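Local coordinates for MMACHC-like protein (Caenorhabditis elegans, PDB 5UJC) that binds cobalamin and probably catalyses reductive decyanation of cyanocobalamin, with flavin and NADPH, and glutathione-dependent dealkylation of alkylcobalamins, at residues A[53-58]-A[187-192]; A[26-31]-A[57-62]; A[5-10]-A[193-198]; A[13-18]-A[107-112]; A[67-72]-A[91-96]. One frame throughout, in Å; residues are numbered along the deposited sequence. Where two conformers were deposited one is given.

Interaction 1 (A[53-58]-A[187-192]); sequences TMALLI and RSVLIF
M54 runs extended along the ring of F192, both side chains pointing the same way. Its first torsion sets CG anti to the backbone N (chi1 177°), and SD comes to 4.0 Å from F192 CD2. The sulfur sits obliquely to the ring, in a Met-aromatic contact. M54 CE and L56 CD1 converge on F192 CE2, L56 crossing F192 obliquely with CD1 4.0 Å from CE2. An alanine at M54 would remove the thioether and would probably leave the CD2 and CE2 side of the F192 ring poorly packed. Further along the same face, I58 CD1 fits against L190, 3.9 Å from its CD1. Strands 53-58 and 187-192 are antiparallel central neighbours in the four-stranded sheet of this MMACHC-family protein. L56 and L190 form a hydrogen-bonded pair, with L56 N to L190 O at 2.8 Å and the return bond similar. At the R187 end a classic beta bulge puts both R187 and S188 opposite I58. I58 O therefore accepts two bonds, from R187 N at 2.9 Å and from S188 N at 3.2 Å. On the reverse face the small A55 lies beside V189 and I191, and L57 CD1 packs 3.7 Å from V189 CG2. Helices 5-18 and 93-109 cover the M54, L56 and F192 face. R187 NE bonds S60, and NH1 bonds a tartrate, probably from the crystallisation liquor.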
# COMPACT_ATOMS: atom_id res chain seq x y z
N THR A 53 7.76 20.06 -3.08
CA THR A 53 7.85 19.05 -4.12
C THR A 53 6.61 18.16 -4.12
O THR A 53 6.20 17.65 -3.07
CB THR A 53 9.10 18.18 -3.93
OG1 THR A 53 10.27 19.01 -3.94
CG2 THR A 53 9.24 17.12 -5.01
N MET A 54 6.02 17.98 -5.29
CA MET A 54 4.85 17.11 -5.47
C MET A 54 5.21 15.63 -5.35
O MET A 54 6.19 15.17 -5.94
CB MET A 54 4.25 17.36 -6.84
CG MET A 54 3.06 16.48 -7.18
SD MET A 54 2.59 16.61 -8.92
CE MET A 54 1.43 15.26 -9.08
N ALA A 55 4.38 14.90 -4.61
CA ALA A 55 4.42 13.45 -4.58
C ALA A 55 3.01 12.89 -4.75
O ALA A 55 2.02 13.53 -4.38
CB ALA A 55 5.02 12.96 -3.27
N LEU A 56 2.95 11.65 -5.27
CA LEU A 56 1.70 10.87 -5.37
C LEU A 56 1.88 9.55 -4.68
O LEU A 56 2.77 8.78 -5.02
CB LEU A 56 1.29 10.63 -6.82
CG LEU A 56 0.79 11.83 -7.60
CD1 LEU A 56 0.61 11.42 -9.07
CD2 LEU A 56 -0.53 12.32 -7.03
N LEU A 57 1.00 9.28 -3.73
CA LEU A 57 0.90 7.98 -3.09
C LEU A 57 -0.09 7.12 -3.86
O LEU A 57 -1.24 7.50 -4.01
CB LEU A 57 0.42 8.18 -1.65
CG LEU A 57 0.12 6.92 -0.85
CD1 LEU A 57 1.37 6.08 -0.65
CD2 LEU A 57 -0.53 7.27 0.48
N ILE A 58 0.34 5.92 -4.23
CA ILE A 58 -0.49 4.95 -4.94
C ILE A 58 -0.77 3.79 -3.98
O ILE A 58 0.17 3.21 -3.39
CB ILE A 58 0.21 4.40 -6.20
CG1 ILE A 58 0.52 5.56 -7.19
CG2 ILE A 58 -0.65 3.34 -6.84
CD1 ILE A 58 1.43 5.19 -8.36
N ARG A 187 1.36 0.93 -2.02
CA ARG A 187 2.18 0.31 -3.06
C ARG A 187 3.40 1.14 -3.44
O ARG A 187 4.53 0.62 -3.43
CB ARG A 187 1.34 -0.05 -4.31
CG ARG A 187 0.28 -1.11 -4.02
CD ARG A 187 0.90 -2.44 -3.62
NE ARG A 187 -0.09 -3.46 -3.31
CZ ARG A 187 0.20 -4.62 -2.75
NH1 ARG A 187 1.48 -4.98 -2.57
NH2 ARG A 187 -0.78 -5.44 -2.37
N SER A 188 3.20 2.38 -3.86
CA SER A 188 4.31 3.17 -4.40
C SER A 188 4.10 4.64 -4.13
O SER A 188 2.98 5.11 -3.96
CB SER A 188 4.49 2.96 -5.93
OG SER A 188 4.68 1.60 -6.26
N VAL A 189 5.20 5.38 -4.10
CA VAL A 189 5.17 6.81 -4.12
C VAL A 189 5.98 7.30 -5.31
O VAL A 189 7.10 6.85 -5.54
CB VAL A 189 5.73 7.42 -2.82
CG1 VAL A 189 5.98 8.91 -2.98
CG2 VAL A 189 4.78 7.17 -1.64
N LEU A 190 5.38 8.19 -6.08
CA LEU A 190 6.03 8.90 -7.17
C LEU A 190 6.41 10.28 -6.71
O LEU A 190 5.58 10.98 -6.13
CB LEU A 190 5.10 9.00 -8.36
CG LEU A 190 4.44 7.74 -8.87
CD1 LEU A 190 3.49 8.05 -10.01
CD2 LEU A 190 5.43 6.71 -9.31
N ILE A 191 7.66 10.66 -6.91
CA ILE A 191 8.13 11.99 -6.52
C ILE A 191 8.55 12.72 -7.79
O ILE A 191 9.25 12.17 -8.61
CB ILE A 191 9.32 11.89 -5.55
CG1 ILE A 191 8.92 11.04 -4.32
CG2 ILE A 191 9.78 13.29 -5.11
CD1 ILE A 191 10.05 10.79 -3.33
N PHE A 192 8.10 13.98 -7.92
CA PHE A 192 8.34 14.80 -9.12
C PHE A 192 9.21 16.01 -8.76
O PHE A 192 8.70 17.06 -8.37
CB PHE A 192 7.02 15.25 -9.68
CG PHE A 192 6.12 14.10 -10.07
CD1 PHE A 192 6.20 13.54 -11.33
CD2 PHE A 192 5.23 13.55 -9.16
CE1 PHE A 192 5.42 12.45 -11.67
CE2 PHE A 192 4.45 12.45 -9.51
CZ PHE A 192 4.55 11.91 -10.75

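Interaction 2 (A[26-31]-A[57-62]); sequences ESHMFK and LILSTP
A histidine-carboxylate bond lies along one face of strand 26-31, between residues two apart. H28 NE2 donates to E26 OE1 at 2.8 Å, with an N-H...O angle of 155°. The oxygen lies in the plane of the imidazole, but the donor meets the carboxylate from above its plane. H177 also bonds OE1, so the oxygen has two partners. L59 runs alongside E26 and crosses H28 obliquely. Its CG takes the crowded position between N and carbonyl carbon (chi1 61°), which brings CD1 to 3.6 Å from E26 OE1 and CD2 to 3.9 Å from H28 NE2. E26 CG also meets the methyl of T61. Strand 25-31 is an outermost strand of the antiparallel sheet, joined to 53-60 by hydrogen-bonded pairs E26 with L59 and H28 with L57. E26 N to L59 O and its return bond are both 2.9 Å. An alanine at E26 would lose the carboxylate and would probably leave the H28 ring less firmly fixed. The F30 ring edge points at L57 N, 3.8 Å from CE1, and CE1 also meets L57 CB. Helix 134-140 packs on F30 and L57, through M134 in the latter case. On the reverse face, S27 OG bonds D16 and K12 of helix 5-18.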
# COMPACT_ATOMS: atom_id res chain seq x y z
N GLU A 26 -5.74 3.57 -6.20
CA GLU A 26 -6.08 4.96 -5.88
C GLU A 26 -4.79 5.75 -5.80
O GLU A 26 -3.77 5.21 -5.37
CB GLU A 26 -6.69 5.07 -4.47
CG GLU A 26 -8.03 4.50 -4.26
CD GLU A 26 -8.59 4.87 -2.86
OE1 GLU A 26 -7.84 5.40 -1.93
OE2 GLU A 26 -9.77 4.63 -2.67
N SER A 27 -4.85 7.05 -6.09
CA SER A 27 -3.72 7.93 -5.85
C SER A 27 -4.11 9.13 -5.03
O SER A 27 -5.25 9.62 -5.11
CB SER A 27 -3.03 8.36 -7.16
OG SER A 27 -3.76 9.32 -7.84
N HIS A 28 -3.14 9.61 -4.23
CA HIS A 28 -3.35 10.73 -3.33
C HIS A 28 -2.12 11.64 -3.37
O HIS A 28 -0.98 11.19 -3.20
CB HIS A 28 -3.53 10.21 -1.90
CG HIS A 28 -4.68 9.27 -1.75
ND1 HIS A 28 -5.89 9.66 -1.27
CD2 HIS A 28 -4.79 7.95 -2.03
CE1 HIS A 28 -6.71 8.62 -1.25
NE2 HIS A 28 -6.07 7.58 -1.74
N MET A 29 -2.34 12.93 -3.60
CA MET A 29 -1.27 13.89 -3.73
C MET A 29 -0.83 14.40 -2.36
O MET A 29 -1.66 14.62 -1.46
CB MET A 29 -1.71 15.05 -4.62
CG MET A 29 -0.56 15.95 -5.06
SD MET A 29 -0.93 17.08 -6.38
CE MET A 29 -2.02 18.19 -5.60
N PHE A 30 0.47 14.64 -2.20
CA PHE A 30 0.98 15.31 -1.01
C PHE A 30 2.28 16.01 -1.28
O PHE A 30 2.87 15.84 -2.34
CB PHE A 30 1.12 14.32 0.15
CG PHE A 30 2.18 13.25 -0.05
CD1 PHE A 30 1.93 12.13 -0.84
CD2 PHE A 30 3.39 13.33 0.61
CE1 PHE A 30 2.90 11.15 -1.00
CE2 PHE A 30 4.34 12.34 0.48
CZ PHE A 30 4.09 11.24 -0.31
N LYS A 31 2.69 16.86 -0.34
CA LYS A 31 3.93 17.60 -0.46
C LYS A 31 5.02 16.85 0.32
O LYS A 31 4.79 16.42 1.43
CB LYS A 31 3.78 19.02 0.10
CG LYS A 31 2.75 19.86 -0.63
CD LYS A 31 2.61 21.24 -0.01
CE LYS A 31 1.96 21.20 1.37
NZ LYS A 31 1.30 22.49 1.69
N LEU A 57 1.00 9.28 -3.73
CA LEU A 57 0.90 7.98 -3.09
C LEU A 57 -0.09 7.12 -3.86
O LEU A 57 -1.24 7.50 -4.01
CB LEU A 57 0.42 8.18 -1.65
CG LEU A 57 0.12 6.92 -0.85
CD1 LEU A 57 1.37 6.08 -0.65
CD2 LEU A 57 -0.53 7.27 0.48
N ILE A 58 0.34 5.92 -4.23
CA ILE A 58 -0.49 4.95 -4.94
C ILE A 58 -0.77 3.79 -3.98
O ILE A 58 0.17 3.21 -3.39
CB ILE A 58 0.21 4.40 -6.20
CG1 ILE A 58 0.52 5.56 -7.19
CG2 ILE A 58 -0.65 3.34 -6.84
CD1 ILE A 58 1.43 5.19 -8.36
N LEU A 59 -2.05 3.50 -3.77
CA LEU A 59 -2.43 2.35 -2.97
C LEU A 59 -3.31 1.42 -3.76
O LEU A 59 -3.88 1.81 -4.80
CB LEU A 59 -3.07 2.78 -1.67
CG LEU A 59 -4.32 3.58 -1.66
CD1 LEU A 59 -5.53 2.67 -1.85
CD2 LEU A 59 -4.47 4.34 -0.33
N SER A 60 -3.33 0.16 -3.34
CA SER A 60 -4.22 -0.83 -3.95
C SER A 60 -5.41 -1.12 -3.06
O SER A 60 -5.30 -1.14 -1.84
CB SER A 60 -3.44 -2.12 -4.22
OG SER A 60 -2.81 -2.63 -3.07
N THR A 61 -6.52 -1.41 -3.70
CA THR A 61 -7.76 -1.73 -3.02
C THR A 61 -8.08 -3.21 -3.35
O THR A 61 -7.28 -3.85 -4.04
CB THR A 61 -8.86 -0.76 -3.46
OG1 THR A 61 -9.26 -1.07 -4.79
CG2 THR A 61 -8.34 0.69 -3.40
N PRO A 62 -9.21 -3.76 -2.86
CA PRO A 62 -9.42 -5.19 -3.04
C PRO A 62 -9.34 -5.68 -4.49
O PRO A 62 -8.84 -6.79 -4.75
CB PRO A 62 -10.80 -5.41 -2.46
CG PRO A 62 -10.88 -4.38 -1.36
CD PRO A 62 -10.22 -3.18 -1.97

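Interaction 3 (A[5-10]-A[193-198]); sequences MSHAES and PNVKIP
The apolar contacts centre on one methyl group. I197 CG2 meets M5 SD at 3.6 Å and A8 CB at 3.7 Å. The M5 chain bends at chi2 (-59°), which brings SD over to I197. The two side chains cross at about a right angle. I197 has CG1 in the crowded position between N and carbonyl carbon (chi1 52°), which turns CG2 toward M5 and A8. V195 adds a looser touch, its CG1 4.4 Å from A8 CB. The aromatic contact is the H7 ring, whose edge meets V195: H7 CD2 lies 3.9 Å from V195 CG2. For the polar end of H7, NE2 bonds E113 in a loop. M54 of strand 53-60 packs against A8, V195 and I197, so the start of helix 5-18 lies over the sheet where strand 185-196 ends. No hydrogen bond joins the two segments. The contact therefore rests on the fit of methyl groups, sulfur and ring edge.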
# COMPACT_ATOMS: atom_id res chain seq x y z
N MET A 5 -0.18 23.97 -10.60
CA MET A 5 -1.26 23.07 -10.17
C MET A 5 -2.03 22.38 -11.31
O MET A 5 -2.48 21.25 -11.15
CB MET A 5 -2.23 23.82 -9.26
CG MET A 5 -1.72 24.01 -7.84
SD MET A 5 -1.35 22.46 -6.97
CE MET A 5 -2.80 21.48 -7.36
N SER A 6 -2.20 23.06 -12.45
CA SER A 6 -2.76 22.42 -13.64
C SER A 6 -1.87 21.29 -14.05
O SER A 6 -2.34 20.20 -14.35
CB SER A 6 -2.87 23.42 -14.80
OG SER A 6 -3.85 24.40 -14.54
N HIS A 7 -0.57 21.56 -14.09
CA HIS A 7 0.40 20.52 -14.45
C HIS A 7 0.38 19.35 -13.45
O HIS A 7 0.32 18.18 -13.86
CB HIS A 7 1.80 21.10 -14.61
CG HIS A 7 2.80 20.13 -15.12
ND1 HIS A 7 2.62 19.44 -16.30
CD2 HIS A 7 3.99 19.71 -14.61
CE1 HIS A 7 3.66 18.65 -16.50
NE2 HIS A 7 4.51 18.81 -15.50
N ALA A 8 0.35 19.66 -12.16
CA ALA A 8 0.20 18.63 -11.13
C ALA A 8 -1.07 17.79 -11.36
O ALA A 8 -1.03 16.57 -11.23
CB ALA A 8 0.18 19.25 -9.74
N GLU A 9 -2.18 18.45 -11.68
CA GLU A 9 -3.44 17.76 -11.95
C GLU A 9 -3.34 16.87 -13.21
O GLU A 9 -3.83 15.75 -13.21
CB GLU A 9 -4.62 18.76 -12.04
CG GLU A 9 -5.04 19.23 -10.66
CD GLU A 9 -6.03 20.38 -10.68
OE1 GLU A 9 -6.54 20.74 -11.77
OE2 GLU A 9 -6.30 20.93 -9.58
N SER A 10 -2.60 17.34 -14.23
CA SER A 10 -2.40 16.54 -15.46
C SER A 10 -1.55 15.31 -15.19
O SER A 10 -1.80 14.23 -15.72
CB SER A 10 -1.75 17.39 -16.57
OG SER A 10 -2.62 18.43 -17.01
N PRO A 193 10.54 15.85 -8.85
CA PRO A 193 11.42 16.86 -8.28
C PRO A 193 11.29 18.24 -8.91
O PRO A 193 11.66 19.23 -8.26
CB PRO A 193 12.84 16.29 -8.53
CG PRO A 193 12.63 14.83 -8.65
CD PRO A 193 11.29 14.66 -9.31
N ASN A 194 10.80 18.31 -10.15
CA ASN A 194 10.66 19.60 -10.84
C ASN A 194 9.27 20.22 -10.74
O ASN A 194 9.02 21.26 -11.35
CB ASN A 194 11.04 19.46 -12.33
CG ASN A 194 12.47 19.01 -12.53
OD1 ASN A 194 12.77 18.17 -13.38
ND2 ASN A 194 13.38 19.56 -11.73
N VAL A 195 8.38 19.61 -9.94
CA VAL A 195 7.02 20.09 -9.83
C VAL A 195 6.76 20.54 -8.39
O VAL A 195 6.84 19.75 -7.46
CB VAL A 195 5.99 19.01 -10.23
CG1 VAL A 195 4.59 19.55 -10.10
CG2 VAL A 195 6.25 18.52 -11.65
N LYS A 196 6.46 21.83 -8.23
CA LYS A 196 6.26 22.43 -6.92
C LYS A 196 4.78 22.85 -6.76
O LYS A 196 4.18 23.47 -7.66
CB LYS A 196 7.18 23.64 -6.74
CG LYS A 196 8.64 23.38 -7.06
CD LYS A 196 9.24 22.30 -6.18
CE LYS A 196 10.70 22.03 -6.54
NZ LYS A 196 11.55 23.23 -6.36
N ILE A 197 4.21 22.48 -5.61
CA ILE A 197 2.80 22.68 -5.33
C ILE A 197 2.63 23.34 -3.94
O ILE A 197 1.89 22.85 -3.09
CB ILE A 197 1.99 21.34 -5.44
CG1 ILE A 197 2.64 20.23 -4.61
CG2 ILE A 197 1.89 20.89 -6.92
CD1 ILE A 197 1.71 19.04 -4.33
N PRO A 198 3.32 24.47 -3.72
CA PRO A 198 3.29 25.09 -2.37
C PRO A 198 1.89 25.49 -1.87
O PRO A 198 1.65 25.51 -0.67
CB PRO A 198 4.15 26.33 -2.56
CG PRO A 198 4.01 26.65 -4.02
CD PRO A 198 4.03 25.31 -4.69

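Interaction 4 (A[13-18]-A[107-112]); sequences RVVDQK and EKLRKV
Segment 13-18 of helix 5-18 meets the last part of helix 93-109 and the residues after it, with CA atoms nearest at V14 and L109, 6.1 Å apart, and no hydrogen bond crosses between them. V14 carries the contact with both methyl groups. CG1 is anti to the backbone N (chi1 175°) and rests between L109 N and K108 CB, 3.8 Å from each. CG2 reaches V112 tip to tip, 3.5 Å from its CG2. That is tighter than usual for two methyls. V15 points to the sheet side, where CG2 lies 4.3 Å from L109 CD2, and both residues also touch L190 of strand 185-196. On the more exposed side of V14 the alkyl chains of K18 and K108 cross obliquely, with K18 CD 4.1 Å from K108 CG. Their NZ atoms are 5.9 Å apart, and the two positive charges would probably repel mildly. This is helix-helix packing in a helical layer that covers one face of an antiparallel sheet.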
# COMPACT_ATOMS: atom_id res chain seq x y z
N ARG A 13 -3.72 12.90 -13.38
CA ARG A 13 -4.72 12.36 -14.30
C ARG A 13 -4.16 11.18 -15.10
O ARG A 13 -4.83 10.18 -15.26
CB ARG A 13 -5.24 13.44 -15.24
CG ARG A 13 -6.55 13.07 -15.94
CD ARG A 13 -7.72 12.95 -14.94
NE ARG A 13 -7.91 14.19 -14.19
CZ ARG A 13 -8.61 15.25 -14.61
NH1 ARG A 13 -9.30 15.22 -15.78
NH2 ARG A 13 -8.67 16.33 -13.85
N VAL A 14 -2.92 11.28 -15.57
CA VAL A 14 -2.32 10.15 -16.32
C VAL A 14 -2.18 8.92 -15.43
O VAL A 14 -2.46 7.81 -15.83
CB VAL A 14 -0.95 10.50 -16.90
CG1 VAL A 14 -0.33 9.27 -17.57
CG2 VAL A 14 -1.08 11.60 -17.87
N VAL A 15 -1.71 9.14 -14.20
CA VAL A 15 -1.57 8.05 -13.25
C VAL A 15 -2.92 7.37 -13.03
O VAL A 15 -3.03 6.12 -13.05
CB VAL A 15 -0.95 8.54 -11.92
CG1 VAL A 15 -0.92 7.43 -10.88
CG2 VAL A 15 0.46 9.08 -12.18
N ASP A 16 -3.96 8.18 -12.84
CA ASP A 16 -5.30 7.67 -12.54
C ASP A 16 -5.98 7.04 -13.77
O ASP A 16 -6.84 6.16 -13.63
CB ASP A 16 -6.16 8.77 -11.96
CG ASP A 16 -5.73 9.15 -10.54
OD1 ASP A 16 -5.01 8.34 -9.89
OD2 ASP A 16 -6.15 10.22 -10.06
N GLN A 17 -5.54 7.42 -14.97
CA GLN A 17 -6.00 6.76 -16.19
C GLN A 17 -5.42 5.37 -16.34
O GLN A 17 -6.12 4.44 -16.75
CB GLN A 17 -5.67 7.60 -17.42
CG GLN A 17 -6.51 8.84 -17.55
CD GLN A 17 -5.95 9.84 -18.56
OE1 GLN A 17 -4.81 9.73 -19.03
NE2 GLN A 17 -6.76 10.81 -18.89
N LYS A 18 -4.14 5.21 -16.01
CA LYS A 18 -3.42 3.95 -16.28
C LYS A 18 -3.44 2.99 -15.10
O LYS A 18 -3.33 1.80 -15.29
CB LYS A 18 -1.99 4.23 -16.67
CG LYS A 18 -1.83 5.05 -17.95
CD LYS A 18 -2.70 4.55 -19.11
CE LYS A 18 -2.28 3.17 -19.59
NZ LYS A 18 -3.07 2.73 -20.77
N GLU A 107 5.29 4.78 -19.07
CA GLU A 107 5.48 5.08 -20.48
C GLU A 107 4.59 6.25 -20.93
O GLU A 107 5.00 7.09 -21.73
CB GLU A 107 5.17 3.84 -21.29
CG GLU A 107 6.28 2.79 -21.19
CD GLU A 107 6.01 1.55 -22.02
OE1 GLU A 107 5.12 1.60 -22.91
OE2 GLU A 107 6.69 0.51 -21.79
N LYS A 108 3.40 6.34 -20.35
CA LYS A 108 2.54 7.48 -20.61
C LYS A 108 2.94 8.70 -19.76
O LYS A 108 2.92 9.84 -20.25
CB LYS A 108 1.09 7.13 -20.34
CG LYS A 108 0.54 6.00 -21.22
CD LYS A 108 0.46 6.41 -22.67
CE LYS A 108 -0.28 5.37 -23.50
NZ LYS A 108 0.08 5.45 -24.94
N LEU A 109 3.28 8.47 -18.49
CA LEU A 109 3.60 9.54 -17.56
C LEU A 109 4.81 10.34 -18.04
O LEU A 109 4.83 11.55 -17.91
CB LEU A 109 3.85 8.97 -16.16
CG LEU A 109 4.24 10.01 -15.10
CD1 LEU A 109 3.20 11.08 -14.94
CD2 LEU A 109 4.47 9.31 -13.77
N ARG A 110 5.81 9.66 -18.60
CA ARG A 110 7.05 10.33 -19.07
C ARG A 110 6.75 11.41 -20.12
O ARG A 110 7.53 12.36 -20.29
CB ARG A 110 8.04 9.32 -19.66
CG ARG A 110 8.74 8.45 -18.62
CD ARG A 110 9.52 7.29 -19.27
NE ARG A 110 9.84 6.25 -18.28
CZ ARG A 110 9.51 4.95 -18.37
NH1 ARG A 110 8.85 4.47 -19.44
NH2 ARG A 110 9.86 4.12 -17.40
N LYS A 111 5.66 11.25 -20.85
CA LYS A 111 5.29 12.23 -21.88
C LYS A 111 4.61 13.49 -21.30
O LYS A 111 4.47 14.51 -21.98
CB LYS A 111 4.39 11.57 -22.93
CG LYS A 111 5.05 10.40 -23.63
CD LYS A 111 4.17 9.85 -24.73
CE LYS A 111 4.50 8.41 -25.05
NZ LYS A 111 3.52 7.81 -26.00
N VAL A 112 4.18 13.40 -20.04
CA VAL A 112 3.58 14.53 -19.31
C VAL A 112 4.61 15.19 -18.36
O VAL A 112 4.69 16.42 -18.28
CB VAL A 112 2.31 14.06 -18.54
CG1 VAL A 112 1.77 15.18 -17.64
CG2 VAL A 112 1.24 13.60 -19.52

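Interaction 5 (A[67-72]-A[91-96]); sequences VAFRKW and SSPIQS
F69 and W72, one turn apart on helix 62-80, both reach to the start of helix 93-109 in a helix-helix contact. Both have CG anti to the backbone N. The F69 ring takes I94 on one face. CD1 of I94 stands over the ring centre, 3.8 Å from the centroid and 11° off the normal, a CH-pi contact. I94 starts out away from F69 and bends back at chi2 (-69°) to place this methyl. P93 comes instead to the edge of the same ring, its CB in the ring plane and 3.9 Å from F69 CZ. The six-membered ring of W72 touches both P93 and S96 with its CZ3-CH2 end. W72 CH2 is 3.8 Å from S96 CB, and CZ3 is 3.8 Å from P93 O. The indole NE1 is bonded to D100, one turn further along helix 93-109, and F97 meets the indole edge-to-face. S92 O takes two bonds from S96, one from its N and one from its OG at 2.8 Å, the hydroxyl lying above the carbonyl plane.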
# COMPACT_ATOMS: atom_id res chain seq x y z
N VAL A 67 -9.28 -8.55 -9.37
CA VAL A 67 -9.61 -8.26 -10.75
C VAL A 67 -8.34 -8.12 -11.61
O VAL A 67 -8.12 -8.94 -12.53
CB VAL A 67 -10.48 -7.01 -10.89
CG1 VAL A 67 -10.78 -6.72 -12.36
CG2 VAL A 67 -11.77 -7.18 -10.10
N ALA A 68 -7.50 -7.14 -11.30
CA ALA A 68 -6.37 -6.83 -12.22
C ALA A 68 -5.30 -7.93 -12.22
O ALA A 68 -4.85 -8.38 -13.29
CB ALA A 68 -5.76 -5.48 -11.87
N PHE A 69 -4.90 -8.37 -11.05
CA PHE A 69 -3.90 -9.40 -10.93
C PHE A 69 -4.43 -10.74 -11.48
O PHE A 69 -3.70 -11.45 -12.15
CB PHE A 69 -3.48 -9.55 -9.46
CG PHE A 69 -2.53 -10.67 -9.18
CD1 PHE A 69 -1.25 -10.69 -9.71
CD2 PHE A 69 -2.89 -11.69 -8.32
CE1 PHE A 69 -0.39 -11.72 -9.42
CE2 PHE A 69 -2.01 -12.67 -7.99
CZ PHE A 69 -0.77 -12.70 -8.56
N ARG A 70 -5.69 -11.03 -11.23
CA ARG A 70 -6.29 -12.23 -11.78
C ARG A 70 -6.18 -12.25 -13.31
O ARG A 70 -5.79 -13.27 -13.90
CB ARG A 70 -7.73 -12.37 -11.33
CG ARG A 70 -8.43 -13.61 -11.87
CD ARG A 70 -9.73 -13.87 -11.17
NE ARG A 70 -10.41 -15.05 -11.68
CZ ARG A 70 -11.47 -15.60 -11.11
NH1 ARG A 70 -11.98 -15.09 -9.99
NH2 ARG A 70 -12.02 -16.68 -11.64
N LYS A 71 -6.51 -11.12 -13.97
CA LYS A 71 -6.37 -11.03 -15.43
C LYS A 71 -4.92 -11.29 -15.86
O LYS A 71 -4.68 -11.99 -16.86
CB LYS A 71 -6.85 -9.68 -15.92
CG LYS A 71 -8.33 -9.50 -15.88
CD LYS A 71 -8.75 -8.11 -16.33
CE LYS A 71 -10.17 -7.77 -15.90
NZ LYS A 71 -10.55 -6.38 -16.30
N TRP A 72 -3.97 -10.74 -15.11
CA TRP A 72 -2.58 -10.87 -15.43
C TRP A 72 -2.13 -12.34 -15.30
O TRP A 72 -1.42 -12.86 -16.16
CB TRP A 72 -1.76 -9.93 -14.53
CG TRP A 72 -0.26 -9.94 -14.76
CD1 TRP A 72 0.46 -9.04 -15.53
CD2 TRP A 72 0.70 -10.76 -14.10
NE1 TRP A 72 1.81 -9.30 -15.42
CE2 TRP A 72 1.99 -10.35 -14.56
CE3 TRP A 72 0.61 -11.82 -13.18
CZ2 TRP A 72 3.18 -10.96 -14.11
CZ3 TRP A 72 1.81 -12.42 -12.74
CH2 TRP A 72 3.07 -11.98 -13.20
N SER A 91 8.50 -16.46 -9.60
CA SER A 91 8.57 -16.66 -8.17
C SER A 91 7.87 -15.53 -7.41
O SER A 91 7.47 -15.70 -6.25
CB SER A 91 10.04 -16.76 -7.70
OG SER A 91 10.64 -17.96 -8.12
N SER A 92 7.83 -14.35 -8.04
CA SER A 92 7.38 -13.13 -7.38
C SER A 92 6.20 -12.54 -8.19
O SER A 92 6.33 -11.51 -8.85
CB SER A 92 8.53 -12.12 -7.30
OG SER A 92 9.68 -12.70 -6.70
N PRO A 93 5.02 -13.17 -8.12
CA PRO A 93 3.97 -12.74 -9.03
C PRO A 93 3.38 -11.38 -8.73
O PRO A 93 3.07 -10.63 -9.67
CB PRO A 93 2.92 -13.84 -8.91
CG PRO A 93 3.21 -14.50 -7.55
CD PRO A 93 4.69 -14.42 -7.42
N ILE A 94 3.20 -11.03 -7.45
CA ILE A 94 2.58 -9.75 -7.13
C ILE A 94 3.50 -8.61 -7.61
O ILE A 94 3.05 -7.67 -8.25
CB ILE A 94 2.31 -9.60 -5.63
CG1 ILE A 94 1.25 -10.60 -5.17
CG2 ILE A 94 1.92 -8.18 -5.27
CD1 ILE A 94 -0.15 -10.34 -5.70
N GLN A 95 4.78 -8.72 -7.31
CA GLN A 95 5.74 -7.66 -7.70
C GLN A 95 5.97 -7.62 -9.20
O GLN A 95 6.10 -6.55 -9.78
CB GLN A 95 7.05 -7.84 -6.95
CG GLN A 95 6.91 -7.45 -5.51
CD GLN A 95 8.13 -7.77 -4.66
OE1 GLN A 95 9.10 -8.39 -5.12
NE2 GLN A 95 8.07 -7.37 -3.39
N SER A 96 5.92 -8.77 -9.83
CA SER A 96 6.04 -8.82 -11.28
C SER A 96 4.84 -8.11 -11.96
O SER A 96 5.00 -7.33 -12.90
CB SER A 96 6.16 -10.28 -11.77
OG SER A 96 7.37 -10.86 -11.33

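Overall arrangement
Interactions 1 and 2 share strand 53-60 and tie it to its two sheet neighbours, 185-196 and 25-31; their centres lie about 8 Å apart. Interactions 3 and 4 use the two ends of helix 5-18, their centres about 14 Å apart. A backbone bond from M54 N to V195 O links interactions 1 and 3. F192 of interaction 1 packs on L109 of interaction 4. Interaction 5 lies at the other end of helix 93-109, its centre about 21 Å from that of interaction 4. Along the chain, interaction 3 encloses all the others, so residues near the N-terminus close over a late strand. The sheet thus probably joins a helical layer to the cobalamin side, with the L59 side chain about 7 Å from the ligand between nearest atoms.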